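Local structure of mannitol dehydrogenase (Helicobacter pylori, 3TWO) at residues B[92-95]-B[100-103]; B[144-149]-B[305-310]; B[328-333]-B[337-342]. The protein probably catalyses the NADP(H)-dependent, reversible conversion of cinnamyl alcohols to their aldehydes, as a zinc-containing member of the medium-chain alcohol dehydrogenases. One frame throughout, in Å; residues are numbered along the deposited sequence.

The three contacts do not touch one another, and each relies on a different chemistry. Contact 1 is buried where its residues meet; its centre lies about 18 Å from that of the chain, in a small lobe that binds a zinc ion through four cysteines. Contact 2 is partly buried and almost wholly apolar, setting the chain at 146-147, beside strand 144-145, against helix 296-308, which follows the last strand of the parallel coenzyme-binding sheet. Contact 3, also partly buried, combines one hydrogen bond, aliphatic packing and a cationic grip on NADPH. Contacts 2 and 3 reach the same mixed sheet, through strands 144-145 and 338-342, whereas contact 1 and contact 3 lie on opposite sides of the chain's centre.

Contact 1: B[92-95]-B[100-103]; sequences VNSC and PCKE. With ZN (zinc ion), chain H.
Cys-95 and Cys-101 meet through a shared zinc ion, and Ser-94 lies directly against the sulfur of Cys-101, round which the tight part of the contact is built. Cys-101 SG binds the zinc at 2.4 Å, as does SG of Cys-95, and the two sulfurs subtend about 120° at the metal. The sulfurs themselves stay 4.2 Å apart, SG of Cys-95 to SG of Cys-101, so the ion rather than a disulfide joins them. Ser-94 packs alongside: with chi1 at 64° its hydroxyl is turned toward the helix, and OG comes within 3.1 Å of Cys-101 SG. Serine is small enough to sit beside a metal-bound sulfur, and its OG is also hydrogen-bonded to the hydroxyl of Tyr-142, which helps to fix its rotation. The sulfur of Cys-101 projects inward from the short helix 99-102, while the neighbouring Lys-102 and Glu-103 carry their charged ends on the exposed side, where long polar chains are readily accommodated. Cys-95 itself is only partly covered. Cys-98 and Cys-109 supply the two remaining ligands, completing the four-cysteine zinc site of a small lobe, the structural zinc site familiar from zinc-containing alcohol dehydrogenases.

Contact 2: B[144-149]-B[305-310]; sequences ISVDKN and FSIKHN
Asp-147 OD1 accepts a hydrogen bond of 2.8 Å from the backbone N of Asn-149, nearly straight at 164°, on the lone pair directed away from the other carboxylate oxygen. This closes an Asx turn, a role to which aspartate is well suited because its short side chain can fold back on the backbone two residues ahead. The CB of Asp-147 points toward helix 296-308, and there Ile-307 meets it. The isoleucine reaches over with both branches: CD1 lies 3.9 Å from the backbone N of Asp-147, and CG2 is 4.2 Å from Asp-147 CB. The same CD1 also touches CG1 of Val-146 at 4.1 Å, the two side chains crossing at about a right angle. A beta-branched valine fits the extended backbone here, and its methyls also rest on Leu-152 and Val-155 of the next helix. Just beyond Ile-307 the helix ends in a Schellman motif, with Asn-310 at positive phi as its C-prime residue, a conformation that asparagine tolerates comparatively well. A little earlier along the helix, Gln-300 OE1 bonds to the backbone N of Ser-145 and adds a polar tie between the same elements. The contact thus joins the chain next to strand 144-145 of the mixed sheet to helix 296-308. Between the two segments the touch is apolar, with the directional bonds of Asp-147 and of the helix end spent locally; its fit therefore rests on shape and dispersion rather than on charge.

Contact 3: B[328-333]-B[337-342]; sequences HNLTHG and FRYVID. With NDP (NADPH dihydro-nicotinamide-adenine-dinucleotide phosphate), chain F.
In the beta-alpha-beta unit made by strand 315-318, helix 323-331 and strand 338-342, the C-terminal part of the helix packs against the second strand, which runs parallel to the first, beside the bound NADPH. Tyr-339 points at the helix, and its hydroxyl OH receives a hydrogen bond from Asn-329 ND2 at 3.1 Å, with an angle of 150° at the proton. The donor amide is tilted against the phenol ring, the two planes being 32° apart. The next residue, Leu-330, runs alongside the tyrosine in the opposite direction and sets CD1 at the ring's edge, 4.0 Å from Tyr-339 CD1. Its other methyl, CD2, faces the coenzyme at 3.6 Å from NDP O1A, so a single branched side chain serves both strand and ligand. Arg-338, next to Tyr-339, takes its side chain to the other end of the pyrophosphate. The chain bends at chi2 (-81°), bringing NH1 to 2.8 Å from NDP O2N, while NH2 adds a weak bond to the same oxygen. Its NE forms a salt bridge with Glu-65, which should hold the guanidinium in position. At the loop, the side-chain-less Gly-333 lets its CA approach NDP O1X of the 2'-phosphate to 3.3 Å. Neutral groups thus join helix to strand, while the arginine's positive charge probably helps to balance the pyrophosphate.

Contact 1: B[92-95]-B[100-103]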
loop_
_atom_site.group_PDB
_atom_site.type_symbol
_atom_site.label_atom_id
_atom_site.label_comp_id
_atom_site.label_asym_id
_atom_site.label_seq_id
_atom_site.Cartn_x
_atom_site.Cartn_y
_atom_site.Cartn_z
ATOM N N VAL B 92 -23.968 -3.994 -14.153
ATOM C CA VAL B 92 -25.392 -4.215 -14.315
ATOM C C VAL B 92 -25.856 -5.570 -13.777
ATOM O O VAL B 92 -27.050 -5.930 -13.885
ATOM C CB VAL B 92 -25.806 -4.157 -15.809
ATOM C CG1 VAL B 92 -25.556 -2.812 -16.358
ATOM C CG2 VAL B 92 -25.015 -5.241 -16.658
ATOM N N ASN B 93 -24.944 -6.330 -13.214
ATOM C CA ASN B 93 -25.288 -7.666 -12.668
ATOM C C ASN B 93 -24.102 -8.256 -11.910
ATOM O O ASN B 93 -22.976 -7.760 -12.105
ATOM C CB ASN B 93 -25.696 -8.628 -13.784
ATOM C CG ASN B 93 -26.886 -9.499 -13.375
ATOM O OD1 ASN B 93 -27.124 -9.691 -12.191
ATOM N ND2 ASN B 93 -27.699 -9.929 -14.355
ATOM N N SER B 94 -24.367 -9.252 -11.028
ATOM C CA SER B 94 -23.348 -10.015 -10.299
ATOM C C SER B 94 -23.987 -11.297 -9.777
ATOM O O SER B 94 -25.165 -11.501 -10.000
ATOM C CB SER B 94 -22.715 -9.200 -9.146
ATOM O OG SER B 94 -23.664 -8.876 -8.128
ATOM N N CYS B 95 -23.244 -12.139 -9.050
ATOM C CA CYS B 95 -23.725 -13.529 -8.839
ATOM C C CYS B 95 -24.730 -13.546 -7.676
ATOM O O CYS B 95 -25.596 -14.404 -7.625
ATOM C CB CYS B 95 -22.587 -14.551 -8.581
ATOM S SG CYS B 95 -22.011 -14.548 -6.840
ATOM N N PRO B 100 -18.218 -10.919 -1.682
ATOM C CA PRO B 100 -18.369 -9.506 -2.045
ATOM C C PRO B 100 -19.837 -9.081 -2.324
ATOM O O PRO B 100 -20.205 -7.967 -1.925
ATOM C CB PRO B 100 -17.484 -9.362 -3.283
ATOM C CG PRO B 100 -16.461 -10.402 -3.144
ATOM C CD PRO B 100 -17.041 -11.532 -2.336
ATOM N N CYS B 101 -20.638 -9.919 -2.996
ATOM C CA CYS B 101 -22.014 -9.572 -3.271
ATOM C C CYS B 101 -22.773 -9.384 -1.983
ATOM O O CYS B 101 -23.582 -8.436 -1.897
ATOM C CB CYS B 101 -22.743 -10.612 -4.141
ATOM S SG CYS B 101 -22.311 -10.505 -5.913
ATOM N N LYS B 102 -22.532 -10.272 -1.004
ATOM C CA LYS B 102 -23.235 -10.190 0.278
ATOM C C LYS B 102 -22.790 -8.953 1.091
ATOM O O LYS B 102 -23.602 -8.352 1.781
ATOM C CB LYS B 102 -23.071 -11.466 1.085
ATOM C CG LYS B 102 -24.205 -12.523 0.798
ATOM C CD LYS B 102 -24.643 -12.669 -0.709
ATOM C CE LYS B 102 -25.401 -13.965 -0.897
ATOM N NZ LYS B 102 -26.320 -14.236 0.232
ATOM N N GLU B 103 -21.526 -8.544 0.961
ATOM C CA GLU B 103 -21.053 -7.328 1.616
ATOM C C GLU B 103 -21.330 -6.040 0.790
ATOM O O GLU B 103 -20.756 -4.974 1.069
ATOM C CB GLU B 103 -19.580 -7.487 2.016
ATOM C CG GLU B 103 -19.511 -8.525 3.126
ATOM C CD GLU B 103 -18.103 -8.962 3.485
ATOM O OE1 GLU B 103 -17.148 -8.698 2.719
ATOM O OE2 GLU B 103 -17.943 -9.578 4.564
HETATM ZN ZN ZN H . -20.961 -12.457 -6.449
#

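Contact 2: B[144-149]-B[305-310]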
loop_
_atom_site.group_PDB
_atom_site.type_symbol
_atom_site.label_atom_id
_atom_site.label_comp_id
_atom_site.label_asym_id
_atom_site.label_seq_id
_atom_site.Cartn_x
_atom_site.Cartn_y
_atom_site.Cartn_z
ATOM N N ILE B 144 -30.043 2.716 -9.709
ATOM C CA ILE B 144 -30.013 3.692 -8.628
ATOM C C ILE B 144 -31.267 4.571 -8.731
ATOM O O ILE B 144 -31.600 5.029 -9.827
ATOM C CB ILE B 144 -28.698 4.563 -8.746
ATOM C CG1 ILE B 144 -27.455 3.609 -8.816
ATOM C CG2 ILE B 144 -28.655 5.728 -7.679
ATOM C CD1 ILE B 144 -27.413 2.531 -7.704
ATOM N N SER B 145 -31.931 4.838 -7.608
ATOM C CA SER B 145 -33.093 5.699 -7.612
ATOM C C SER B 145 -32.675 7.184 -7.537
ATOM O O SER B 145 -31.787 7.549 -6.775
ATOM C CB SER B 145 -33.947 5.354 -6.414
ATOM O OG SER B 145 -34.839 6.372 -6.238
ATOM N N VAL B 146 -33.273 8.029 -8.368
ATOM C CA VAL B 146 -32.830 9.437 -8.450
ATOM C C VAL B 146 -34.041 10.342 -8.230
ATOM O O VAL B 146 -35.115 10.089 -8.823
ATOM C CB VAL B 146 -32.226 9.757 -9.824
ATOM C CG1 VAL B 146 -32.023 11.276 -9.999
ATOM C CG2 VAL B 146 -30.896 8.975 -10.026
ATOM N N ASP B 147 -33.891 11.368 -7.383
ATOM C CA ASP B 147 -34.982 12.332 -7.128
ATOM C C ASP B 147 -35.498 12.933 -8.430
ATOM O O ASP B 147 -34.713 13.438 -9.203
ATOM C CB ASP B 147 -34.439 13.498 -6.303
ATOM C CG ASP B 147 -35.536 14.367 -5.782
ATOM O OD1 ASP B 147 -36.261 15.051 -6.543
ATOM O OD2 ASP B 147 -35.721 14.301 -4.575
ATOM N N LYS B 148 -36.799 12.927 -8.656
ATOM C CA LYS B 148 -37.391 13.433 -9.906
ATOM C C LYS B 148 -37.125 14.926 -10.240
ATOM O O LYS B 148 -37.246 15.342 -11.414
ATOM C CB LYS B 148 -38.888 13.116 -9.963
ATOM C CG LYS B 148 -39.656 13.482 -8.691
ATOM C CD LYS B 148 -41.128 13.895 -8.946
ATOM C CE LYS B 148 -41.811 14.330 -7.641
ATOM N NZ LYS B 148 -43.128 13.624 -7.456
ATOM N N ASN B 149 -36.756 15.733 -9.238
ATOM C CA ASN B 149 -36.388 17.140 -9.508
ATOM C C ASN B 149 -34.886 17.444 -9.628
ATOM O O ASN B 149 -34.517 18.563 -9.919
ATOM C CB ASN B 149 -37.026 18.086 -8.499
ATOM C CG ASN B 149 -38.531 18.166 -8.674
ATOM O OD1 ASN B 149 -39.270 17.655 -7.833
ATOM N ND2 ASN B 149 -39.000 18.784 -9.783
ATOM N N PHE B 305 -26.836 11.686 -1.022
ATOM C CA PHE B 305 -26.061 12.697 -0.330
ATOM C C PHE B 305 -25.854 13.887 -1.280
ATOM O O PHE B 305 -26.041 15.037 -0.895
ATOM C CB PHE B 305 -24.678 12.096 0.054
ATOM C CG PHE B 305 -23.735 13.075 0.720
ATOM C CD1 PHE B 305 -23.884 13.427 2.059
ATOM C CD2 PHE B 305 -22.653 13.608 0.024
ATOM C CE1 PHE B 305 -22.972 14.336 2.702
ATOM C CE2 PHE B 305 -21.726 14.487 0.652
ATOM C CZ PHE B 305 -21.903 14.855 1.991
ATOM N N SER B 306 -25.486 13.572 -2.527
ATOM C CA SER B 306 -25.050 14.567 -3.479
ATOM C C SER B 306 -26.244 15.414 -3.857
ATOM O O SER B 306 -26.134 16.626 -4.004
ATOM C CB SER B 306 -24.421 13.885 -4.697
ATOM O OG SER B 306 -23.330 13.084 -4.267
ATOM N N ILE B 307 -27.404 14.800 -3.953
ATOM C CA ILE B 307 -28.560 15.577 -4.351
ATOM C C ILE B 307 -28.994 16.439 -3.173
ATOM O O ILE B 307 -29.337 17.623 -3.346
ATOM C CB ILE B 307 -29.711 14.690 -4.806
ATOM C CG1 ILE B 307 -29.435 14.207 -6.225
ATOM C CG2 ILE B 307 -31.124 15.436 -4.633
ATOM C CD1 ILE B 307 -30.365 12.978 -6.658
ATOM N N LYS B 308 -28.985 15.852 -1.984
ATOM C CA LYS B 308 -29.314 16.604 -0.779
ATOM C C LYS B 308 -28.458 17.874 -0.578
ATOM O O LYS B 308 -28.985 18.945 -0.263
ATOM C CB LYS B 308 -29.166 15.717 0.471
ATOM C CG LYS B 308 -29.665 16.456 1.721
ATOM C CD LYS B 308 -29.156 15.805 2.953
ATOM C CE LYS B 308 -29.990 16.207 4.162
ATOM N NZ LYS B 308 -29.424 15.447 5.338
ATOM N N HIS B 309 -27.136 17.756 -0.731
ATOM C CA HIS B 309 -26.254 18.888 -0.472
ATOM C C HIS B 309 -25.912 19.675 -1.741
ATOM O O HIS B 309 -25.059 20.586 -1.712
ATOM C CB HIS B 309 -25.000 18.393 0.263
ATOM C CG HIS B 309 -25.326 17.888 1.628
ATOM N ND1 HIS B 309 -25.282 16.558 1.964
ATOM C CD2 HIS B 309 -25.835 18.524 2.705
ATOM C CE1 HIS B 309 -25.676 16.400 3.214
ATOM N NE2 HIS B 309 -26.027 17.580 3.682
ATOM N N ASN B 310 -26.584 19.339 -2.852
ATOM C CA ASN B 310 -26.319 20.046 -4.113
ATOM C C ASN B 310 -24.827 20.030 -4.500
ATOM O O ASN B 310 -24.246 21.048 -4.822
ATOM C CB ASN B 310 -26.880 21.469 -4.090
ATOM C CG ASN B 310 -27.618 21.822 -5.372
ATOM O OD1 ASN B 310 -28.884 21.691 -5.470
ATOM N ND2 ASN B 310 -26.889 22.275 -6.349
#

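Contact 3: B[328-333]-B[337-342]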
loop_
_atom_site.group_PDB
_atom_site.type_symbol
_atom_site.label_atom_id
_atom_site.label_comp_id
_atom_site.label_asym_id
_atom_site.label_seq_id
_atom_site.Cartn_x
_atom_site.Cartn_y
_atom_site.Cartn_z
ATOM N N HIS B 328 -10.429 13.210 -27.945
ATOM C CA HIS B 328 -9.229 13.969 -28.284
ATOM C C HIS B 328 -8.877 14.957 -27.143
ATOM O O HIS B 328 -7.753 14.974 -26.632
ATOM C CB HIS B 328 -9.418 14.784 -29.576
ATOM C CG HIS B 328 -8.280 15.720 -29.838
ATOM N ND1 HIS B 328 -7.085 15.283 -30.372
ATOM C CD2 HIS B 328 -8.108 17.038 -29.563
ATOM C CE1 HIS B 328 -6.234 16.296 -30.446
ATOM N NE2 HIS B 328 -6.833 17.375 -29.974
ATOM N N ASN B 329 -9.862 15.760 -26.745
ATOM C CA ASN B 329 -9.641 16.812 -25.752
ATOM C C ASN B 329 -9.168 16.223 -24.460
ATOM O O ASN B 329 -8.232 16.734 -23.852
ATOM C CB ASN B 329 -10.921 17.575 -25.550
ATOM C CG ASN B 329 -11.155 18.570 -26.658
ATOM O OD1 ASN B 329 -10.265 18.811 -27.454
ATOM N ND2 ASN B 329 -12.328 19.199 -26.676
ATOM N N LEU B 330 -9.765 15.086 -24.092
ATOM C CA LEU B 330 -9.433 14.396 -22.851
ATOM C C LEU B 330 -8.045 13.774 -22.865
ATOM O O LEU B 330 -7.470 13.489 -21.815
ATOM C CB LEU B 330 -10.514 13.336 -22.528
ATOM C CG LEU B 330 -11.820 13.895 -21.901
ATOM C CD1 LEU B 330 -12.987 12.889 -22.075
ATOM C CD2 LEU B 330 -11.631 14.364 -20.348
ATOM N N THR B 331 -7.506 13.523 -24.052
ATOM C CA THR B 331 -6.168 12.891 -24.144
ATOM C C THR B 331 -5.113 13.898 -24.603
ATOM O O THR B 331 -3.970 13.523 -24.798
ATOM C CB THR B 331 -6.186 11.681 -25.102
ATOM O OG1 THR B 331 -6.844 12.042 -26.332
ATOM C CG2 THR B 331 -6.923 10.577 -24.475
ATOM N N HIS B 332 -5.491 15.166 -24.816
ATOM C CA HIS B 332 -4.499 16.134 -25.246
ATOM C C HIS B 332 -4.518 17.381 -24.396
ATOM O O HIS B 332 -4.204 18.453 -24.877
ATOM C CB HIS B 332 -4.645 16.457 -26.714
ATOM C CG HIS B 332 -4.353 15.280 -27.592
ATOM N ND1 HIS B 332 -5.229 14.216 -27.716
ATOM C CD2 HIS B 332 -3.283 14.987 -28.381
ATOM C CE1 HIS B 332 -4.705 13.312 -28.533
ATOM N NE2 HIS B 332 -3.543 13.766 -28.973
ATOM N N GLY B 333 -4.898 17.227 -23.131
ATOM C CA GLY B 333 -4.868 18.318 -22.192
ATOM C C GLY B 333 -5.776 19.461 -22.526
ATOM O O GLY B 333 -5.459 20.562 -22.147
ATOM N N PHE B 337 -13.935 19.557 -17.220
ATOM C CA PHE B 337 -14.239 18.547 -16.224
ATOM C C PHE B 337 -14.948 17.375 -16.904
ATOM O O PHE B 337 -14.271 16.625 -17.659
ATOM C CB PHE B 337 -14.900 19.155 -14.967
ATOM C CG PHE B 337 -14.024 20.242 -14.298
ATOM C CD1 PHE B 337 -14.340 21.620 -14.415
ATOM C CD2 PHE B 337 -12.869 19.902 -13.594
ATOM C CE1 PHE B 337 -13.545 22.595 -13.790
ATOM C CE2 PHE B 337 -12.069 20.884 -12.983
ATOM C CZ PHE B 337 -12.428 22.244 -13.088
ATOM N N ARG B 338 -16.260 17.205 -16.697
ATOM C CA ARG B 338 -16.978 16.105 -17.359
ATOM C C ARG B 338 -17.649 16.596 -18.621
ATOM O O ARG B 338 -18.247 17.701 -18.615
ATOM C CB ARG B 338 -18.010 15.436 -16.410
ATOM C CG ARG B 338 -17.435 14.217 -15.658
ATOM C CD ARG B 338 -17.479 12.980 -16.570
ATOM N NE ARG B 338 -17.122 11.737 -15.902
ATOM C CZ ARG B 338 -15.877 11.295 -15.720
ATOM N NH1 ARG B 338 -14.837 12.055 -16.059
ATOM N NH2 ARG B 338 -15.685 10.125 -15.121
ATOM N N TYR B 339 -17.578 15.778 -19.681
ATOM C CA TYR B 339 -18.504 15.887 -20.849
ATOM C C TYR B 339 -19.720 14.995 -20.615
ATOM O O TYR B 339 -19.596 13.865 -20.050
ATOM C CB TYR B 339 -17.843 15.456 -22.170
ATOM C CG TYR B 339 -16.755 16.407 -22.653
ATOM C CD1 TYR B 339 -15.390 16.090 -22.477
ATOM C CD2 TYR B 339 -17.080 17.631 -23.245
ATOM C CE1 TYR B 339 -14.390 16.964 -22.928
ATOM C CE2 TYR B 339 -16.098 18.517 -23.682
ATOM C CZ TYR B 339 -14.773 18.176 -23.530
ATOM O OH TYR B 339 -13.819 19.053 -23.946
ATOM N N VAL B 340 -20.897 15.502 -21.006
ATOM C CA VAL B 340 -22.096 14.698 -20.888
ATOM C C VAL B 340 -22.880 14.732 -22.203
ATOM O O VAL B 340 -23.115 15.826 -22.770
ATOM C CB VAL B 340 -22.981 15.148 -19.756
ATOM C CG1 VAL B 340 -24.298 14.396 -19.860
ATOM C CG2 VAL B 340 -22.306 14.910 -18.382
ATOM N N ILE B 341 -23.265 13.547 -22.690
ATOM C CA ILE B 341 -23.980 13.461 -23.974
ATOM C C ILE B 341 -25.470 13.609 -23.758
ATOM O O ILE B 341 -26.065 12.932 -22.932
ATOM C CB ILE B 341 -23.724 12.145 -24.732
ATOM C CG1 ILE B 341 -22.208 11.913 -24.971
ATOM C CG2 ILE B 341 -24.514 12.154 -26.067
ATOM C CD1 ILE B 341 -21.870 10.485 -25.327
ATOM N N ASP B 342 -26.071 14.511 -24.508
ATOM C CA ASP B 342 -27.502 14.672 -24.413
ATOM C C ASP B 342 -28.104 13.683 -25.424
ATOM O O ASP B 342 -28.099 13.908 -26.646
ATOM C CB ASP B 342 -27.853 16.162 -24.616
ATOM C CG ASP B 342 -29.327 16.402 -24.817
ATOM O OD1 ASP B 342 -30.090 15.457 -25.059
ATOM O OD2 ASP B 342 -29.690 17.573 -24.773
HETATM P PA NDP F . -10.252 12.757 -17.007
HETATM O O1A NDP F . -9.216 12.985 -18.026
HETATM O O2A NDP F . -11.352 13.790 -16.555
HETATM O O5B NDP F . -9.318 13.480 -15.882
HETATM C C5B NDP F . -7.836 13.154 -15.722
HETATM C C4B NDP F . -7.151 14.385 -15.139
HETATM O O4B NDP F . -5.754 14.188 -14.667
HETATM C C3B NDP F . -7.127 15.495 -16.213
HETATM O O3B NDP F . -7.583 16.745 -15.569
HETATM C C2B NDP F . -5.621 15.573 -16.583
HETATM O O2B NDP F . -5.365 16.941 -16.952
HETATM C C1B NDP F . -4.938 15.304 -15.221
HETATM N N9A NDP F . -3.619 14.641 -15.343
HETATM C C8A NDP F . -3.262 13.782 -16.326
HETATM N N7A NDP F . -2.037 13.369 -16.047
HETATM C C5A NDP F . -1.627 13.946 -14.921
HETATM C C6A NDP F . -0.459 13.878 -14.183
HETATM N N6A NDP F . 0.623 13.107 -14.547
HETATM N N1A NDP F . -0.405 14.628 -13.088
HETATM C C2A NDP F . -1.400 15.379 -12.669
HETATM N N3A NDP F . -2.525 15.452 -13.339
HETATM C C4A NDP F . -2.642 14.748 -14.479
HETATM O O3 NDP F . -10.195 11.404 -16.196
HETATM P PN NDP F . -11.271 10.858 -15.259
HETATM O O1N NDP F . -11.412 11.677 -14.033
HETATM O O2N NDP F . -12.595 10.421 -15.939
HETATM O O5D NDP F . -10.618 9.480 -14.869
HETATM C C5D NDP F . -9.193 9.498 -14.373
HETATM C C4D NDP F . -8.630 8.019 -14.256
HETATM O O4D NDP F . -9.518 7.422 -13.293
HETATM C C3D NDP F . -8.707 7.155 -15.545
HETATM O O3D NDP F . -7.506 6.338 -15.619
HETATM C C2D NDP F . -9.997 6.341 -15.289
HETATM O O2D NDP F . -9.935 5.121 -15.943
HETATM C C1D NDP F . -9.867 6.095 -13.768
HETATM N N1N NDP F . -11.129 5.621 -13.106
HETATM C C2N NDP F . -11.022 4.605 -12.129
HETATM C C3N NDP F . -12.150 4.128 -11.482
HETATM C C7N NDP F . -11.983 3.094 -10.370
HETATM O O7N NDP F . -10.900 2.970 -9.777
HETATM N N7N NDP F . -13.120 2.562 -9.935
HETATM C C4N NDP F . -13.422 4.638 -11.837
HETATM C C5N NDP F . -13.544 5.689 -12.791
HETATM C C6N NDP F . -12.422 6.172 -13.432
HETATM P P2B NDP F . -4.470 17.351 -18.167
HETATM O O1X NDP F . -5.385 18.445 -18.977
HETATM O O2X NDP F . -3.155 17.793 -17.695
HETATM O O3X NDP F . -4.364 16.088 -19.128
#